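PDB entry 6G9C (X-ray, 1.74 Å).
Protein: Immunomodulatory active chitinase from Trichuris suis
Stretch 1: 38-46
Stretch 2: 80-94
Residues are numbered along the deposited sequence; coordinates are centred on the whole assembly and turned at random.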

# COMPACT_ATOMS: atom_id res chain seq x y z
N TYR A 38 8.51 -16.14 7.31
CA TYR A 38 7.47 -16.78 6.51
C TYR A 38 6.11 -16.68 7.19
O TYR A 38 5.95 -17.07 8.36
N PHE A 39 5.14 -16.13 6.46
CA PHE A 39 3.72 -16.24 6.76
C PHE A 39 3.16 -17.47 6.05
O PHE A 39 3.58 -17.78 4.92
N THR A 40 2.23 -18.19 6.69
CA THR A 40 1.62 -19.37 6.08
C THR A 40 0.11 -19.23 6.01
O THR A 40 -0.54 -18.89 7.01
N ASN A 41 -0.46 -19.51 4.83
CA ASN A 41 -1.89 -19.26 4.63
C ASN A 41 -2.79 -20.40 5.14
O ASN A 41 -4.01 -20.36 4.90
N TRP A 42 -2.24 -21.38 5.87
CA TRP A 42 -3.08 -22.35 6.56
C TRP A 42 -3.09 -22.16 8.08
O TRP A 42 -3.85 -22.85 8.77
N ALA A 43 -2.30 -21.22 8.62
CA ALA A 43 -2.32 -20.96 10.06
C ALA A 43 -3.64 -20.34 10.50
O ALA A 43 -3.96 -20.38 11.70
N GLN A 44 -4.42 -19.78 9.57
CA GLN A 44 -5.75 -19.29 9.85
C GLN A 44 -6.70 -20.38 10.29
O GLN A 44 -7.79 -20.06 10.77
N TYR A 45 -6.34 -21.65 10.12
CA TYR A 45 -7.24 -22.73 10.49
C TYR A 45 -6.96 -23.30 11.88
O TYR A 45 -7.71 -24.15 12.35
N ARG A 46 -5.90 -22.84 12.55
CA ARG A 46 -5.63 -23.32 13.89
C ARG A 46 -6.65 -22.77 14.88
O ARG A 46 -7.15 -21.65 14.70
N GLN A 80 -3.91 -18.38 -6.63
CA GLN A 80 -4.00 -18.46 -5.18
C GLN A 80 -4.24 -19.91 -4.76
O GLN A 80 -4.84 -20.70 -5.49
N PHE A 81 -3.75 -20.25 -3.58
CA PHE A 81 -3.96 -21.59 -3.06
C PHE A 81 -5.20 -21.66 -2.17
O PHE A 81 -6.03 -22.55 -2.33
N GLU A 82 -5.33 -20.72 -1.24
CA GLU A 82 -6.45 -20.72 -0.32
C GLU A 82 -7.56 -19.83 -0.85
O GLU A 82 -7.31 -18.80 -1.50
N TRP A 83 -8.80 -20.23 -0.56
CA TRP A 83 -9.99 -19.57 -1.09
C TRP A 83 -10.02 -18.08 -0.79
O TRP A 83 -10.72 -17.34 -1.49
N ASN A 84 -9.30 -17.61 0.23
CA ASN A 84 -9.37 -16.21 0.64
C ASN A 84 -8.01 -15.51 0.55
O ASN A 84 -7.81 -14.49 1.21
N ASP A 85 -7.08 -16.05 -0.24
CA ASP A 85 -5.78 -15.39 -0.40
C ASP A 85 -5.93 -14.01 -1.02
O ASP A 85 -5.61 -12.99 -0.41
N ILE A 86 -6.43 -13.97 -2.27
CA ILE A 86 -6.51 -12.72 -3.02
C ILE A 86 -7.47 -11.75 -2.35
O ILE A 86 -7.18 -10.55 -2.23
N ASP A 87 -8.61 -12.25 -1.87
CA ASP A 87 -9.65 -11.38 -1.32
C ASP A 87 -9.34 -10.88 0.08
O ASP A 87 -9.75 -9.76 0.43
N VAL A 88 -8.63 -11.65 0.91
CA VAL A 88 -8.54 -11.31 2.33
C VAL A 88 -7.09 -11.26 2.81
O VAL A 88 -6.63 -10.24 3.34
N LEU A 89 -6.36 -12.36 2.63
CA LEU A 89 -5.08 -12.50 3.30
C LEU A 89 -3.97 -11.70 2.64
O LEU A 89 -3.17 -11.06 3.34
N TYR A 90 -3.86 -11.74 1.30
CA TYR A 90 -2.88 -10.89 0.62
C TYR A 90 -3.02 -9.43 1.03
O TYR A 90 -2.02 -8.83 1.46
N PRO A 91 -4.20 -8.79 0.92
CA PRO A 91 -4.27 -7.38 1.33
C PRO A 91 -4.08 -7.20 2.82
O PRO A 91 -3.58 -6.15 3.24
N GLY A 92 -4.48 -8.19 3.62
CA GLY A 92 -4.22 -8.12 5.05
C GLY A 92 -2.75 -8.04 5.37
O GLY A 92 -2.33 -7.27 6.24
N VAL A 93 -1.93 -8.84 4.67
CA VAL A 93 -0.48 -8.74 4.87
C VAL A 93 0.04 -7.41 4.34
O VAL A 93 0.83 -6.74 5.02
N MET A 94 -0.39 -7.01 3.13
CA MET A 94 0.06 -5.73 2.57
C MET A 94 -0.28 -4.56 3.49
O MET A 94 0.46 -3.56 3.51

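Where a strand runs out into a turn beside the start of a helix, polar pairing and apolar packing can share one contact. The contact between residues 38-46 and 80-94 of this chitinase is a compact example, burying 460 Å² summed over both sides.

The shortest polar contact is a charged one. Tyr45 OH donates to Glu82 OE1 at 2.6 Å. The CA-to-CB bond of Tyr45 points sideways, and it is the length of the ring, with chi1 in m, that brings the hydroxyl near. Glu82 points toward the first stretch and folds its chain through two m rotamers, which carries the carboxylate round to meet the phenol. The indole of Trp83, chi1 p, approaches the same hydroxyl edge-on, with NE1 3.4 Å from Tyr45 OH.

Next comes a reciprocal amide pair, in which each carboxamide gives one N-H and accepts one in return. Asn84 ND2 donates to Gln44 OE1 at 3.1 Å, and Gln44 NE2 donates to Asn84 OD1 at 3.2 Å, both with nearly straight geometry. Gln44 points toward the second stretch and reaches out with chi1 p and chi2 t; Asn84, chi1 p, sets off sideways, yet its end comes nearer. Although Asn84 occupies the N-cap position, its side chain makes no capping bond and is engaged by Gln44 instead. The second hydrogen of the Gln44 amide is also used: NE2 donates to Asn41 O at 2.9 Å, so one side chain ties back to Asn41, in the turn just before it, while it pairs with the other stretch.

Asn41 supplies the third polar link. It points toward the second stretch with chi1 p, and its ND2 makes weak hydrogen bonds to both carboxylate oxygens of Asp85, 3.1 Å to OD2 and 3.2 Å to OD1. Asp85, chi1 m, has other work as well. Its OD2 accepts from Glu82 N at 2.7 Å, and more weakly from Phe81 N at 3.1 Å, so the carboxylate that receives Asn41 also braces the loop leading into the helix.

Around these bonds the side chains close up. Asn41 CG lies 3.6 Å from Glu82 CG, and Asn41 ND2 is 4.0 Å from Phe81 CB at the margin of the contact. Leu89 lies between the polar and apolar packing: pointing toward the first stretch in the m,t rotamer, it places CD1 3.4 Å from Gln44 NE2 and 4.1 Å from Asn41 CB.

One helical turn farther on, the contact becomes wholly apolar. Phe39, chi1 t, and Val93, also t, both point toward the opposing stretch. Val93 CG2 sits 4.1 Å from the centroid of the Phe39 ring, only 3° off its normal, a CH-pi contact over the ring face. Tyr38 and Thr40, the strand neighbours of Phe39, remain out of reach, as expected of alternating side chains. The example thus combines carboxylate and paired-amide hydrogen bonds at the start of the helix with a methyl on an aromatic face farther along it.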

# COMPACT_ATOMS: atom_id res chain seq x y z
CB TYR A 38 7.80 -18.24 6.24
CG TYR A 38 8.77 -18.42 5.09
CD1 TYR A 38 10.14 -18.24 5.29
CD2 TYR A 38 8.33 -18.71 3.81
CE1 TYR A 38 11.04 -18.38 4.22
CE2 TYR A 38 9.23 -18.87 2.74
CZ TYR A 38 10.58 -18.69 2.97
OH TYR A 38 11.51 -18.82 1.94
CB PHE A 39 3.01 -14.97 6.27
CG PHE A 39 1.51 -14.99 6.42
CD1 PHE A 39 0.71 -15.53 5.42
CD2 PHE A 39 0.92 -14.46 7.55
CE1 PHE A 39 -0.67 -15.54 5.56
CE2 PHE A 39 -0.46 -14.48 7.70
CZ PHE A 39 -1.25 -15.02 6.71
CB THR A 40 1.99 -20.68 6.82
OG1 THR A 40 1.38 -20.69 8.12
CG2 THR A 40 3.51 -20.83 6.95
CB ASN A 41 -2.18 -18.93 3.15
CG ASN A 41 -1.78 -20.03 2.19
OD1 ASN A 41 -1.37 -21.11 2.60
ND2 ASN A 41 -1.92 -19.77 0.88
CB TRP A 42 -2.63 -23.79 6.23
CG TRP A 42 -1.22 -24.11 6.62
CD1 TRP A 42 -0.79 -24.70 7.78
CD2 TRP A 42 -0.04 -23.89 5.83
NE1 TRP A 42 0.58 -24.85 7.76
CE2 TRP A 42 1.07 -24.35 6.58
CE3 TRP A 42 0.20 -23.34 4.56
CZ2 TRP A 42 2.39 -24.28 6.10
CZ3 TRP A 42 1.51 -23.27 4.08
CH2 TRP A 42 2.58 -23.74 4.85
CB ALA A 43 -1.14 -20.06 10.44
CB GLN A 44 -6.35 -18.63 8.61
CG GLN A 44 -6.39 -19.58 7.40
CD GLN A 44 -7.23 -19.06 6.24
OE1 GLN A 44 -8.34 -18.56 6.43
NE2 GLN A 44 -6.71 -19.21 5.03
CB TYR A 45 -7.18 -23.85 9.44
CG TYR A 45 -7.57 -23.37 8.05
CD1 TYR A 45 -8.82 -22.81 7.82
CD2 TYR A 45 -6.68 -23.45 6.99
CE1 TYR A 45 -9.18 -22.35 6.55
CE2 TYR A 45 -7.04 -23.00 5.71
CZ TYR A 45 -8.29 -22.46 5.51
OH TYR A 45 -8.65 -22.02 4.26
CB ARG A 46 -4.23 -22.92 14.33
CG ARG A 46 -3.21 -23.22 13.29
CD ARG A 46 -1.95 -23.77 13.88
NE ARG A 46 -1.16 -24.37 12.81
CZ ARG A 46 -0.07 -23.81 12.28
NH1 ARG A 46 0.39 -22.66 12.73
NH2 ARG A 46 0.56 -24.44 11.30
CB GLN A 80 -5.12 -17.57 -4.65
CG GLN A 80 -6.50 -18.00 -5.12
CD GLN A 80 -7.62 -17.23 -4.44
OE1 GLN A 80 -7.37 -16.28 -3.69
NE2 GLN A 80 -8.85 -17.65 -4.69
CB PHE A 81 -2.72 -22.06 -2.30
CG PHE A 81 -2.65 -23.54 -2.14
CD1 PHE A 81 -3.45 -24.20 -1.22
CD2 PHE A 81 -1.78 -24.29 -2.92
CE1 PHE A 81 -3.39 -25.57 -1.08
CE2 PHE A 81 -1.72 -25.66 -2.78
CZ PHE A 81 -2.52 -26.30 -1.86
CB GLU A 82 -6.03 -20.26 1.08
CG GLU A 82 -5.17 -21.26 1.85
CD GLU A 82 -5.90 -22.58 2.12
OE1 GLU A 82 -7.15 -22.58 2.16
OE2 GLU A 82 -5.23 -23.61 2.29
CB TRP A 83 -11.23 -20.23 -0.50
CG TRP A 83 -11.40 -19.93 0.96
CD1 TRP A 83 -10.77 -20.56 2.00
CD2 TRP A 83 -12.23 -18.92 1.54
NE1 TRP A 83 -11.17 -20.00 3.20
CE2 TRP A 83 -12.06 -18.99 2.94
CE3 TRP A 83 -13.09 -17.95 1.01
CZ2 TRP A 83 -12.73 -18.14 3.82
CZ3 TRP A 83 -13.76 -17.11 1.88
CH2 TRP A 83 -13.57 -17.21 3.27
CB ASN A 84 -9.95 -16.08 2.05
CG ASN A 84 -9.16 -16.86 3.10
OD1 ASN A 84 -8.37 -17.74 2.77
ND2 ASN A 84 -9.40 -16.56 4.37
CB ASP A 85 -4.84 -16.25 -1.26
CG ASP A 85 -4.19 -17.39 -0.48
OD1 ASP A 85 -3.92 -17.23 0.73
OD2 ASP A 85 -3.93 -18.45 -1.10
CB ILE A 86 -6.93 -13.00 -4.47
CG1 ILE A 86 -5.77 -13.60 -5.26
CG2 ILE A 86 -7.44 -11.73 -5.14
CD1 ILE A 86 -6.22 -14.34 -6.52
CB ASP A 87 -10.99 -12.12 -1.32
CG ASP A 87 -11.57 -12.28 -2.71
OD1 ASP A 87 -11.05 -11.64 -3.64
OD2 ASP A 87 -12.55 -13.05 -2.88
CB VAL A 88 -9.36 -12.29 3.19
CG1 VAL A 88 -9.23 -11.95 4.66
CG2 VAL A 88 -10.83 -12.27 2.78
CB LEU A 89 -4.69 -13.98 3.40
CG LEU A 89 -5.64 -14.87 4.21
CD1 LEU A 89 -5.06 -16.28 4.28
CD2 LEU A 89 -5.87 -14.29 5.63
CB TYR A 90 -2.99 -10.97 -0.91
CG TYR A 90 -2.60 -12.27 -1.59
CD1 TYR A 90 -2.00 -13.32 -0.91
CD2 TYR A 90 -2.86 -12.43 -2.96
CE1 TYR A 90 -1.66 -14.51 -1.57
CE2 TYR A 90 -2.54 -13.60 -3.61
CZ TYR A 90 -1.93 -14.63 -2.92
OH TYR A 90 -1.63 -15.78 -3.62
CB PRO A 91 -5.68 -6.95 0.89
CG PRO A 91 -6.45 -8.20 0.84
CD PRO A 91 -5.49 -9.27 0.41
CB VAL A 93 0.25 -9.94 4.24
CG1 VAL A 93 1.77 -9.73 4.33
CG2 VAL A 93 -0.14 -11.24 4.94
CB MET A 94 -0.56 -5.50 1.19
CG MET A 94 -0.22 -6.54 0.16
SD MET A 94 1.53 -6.95 0.11
CE MET A 94 1.49 -8.25 -1.13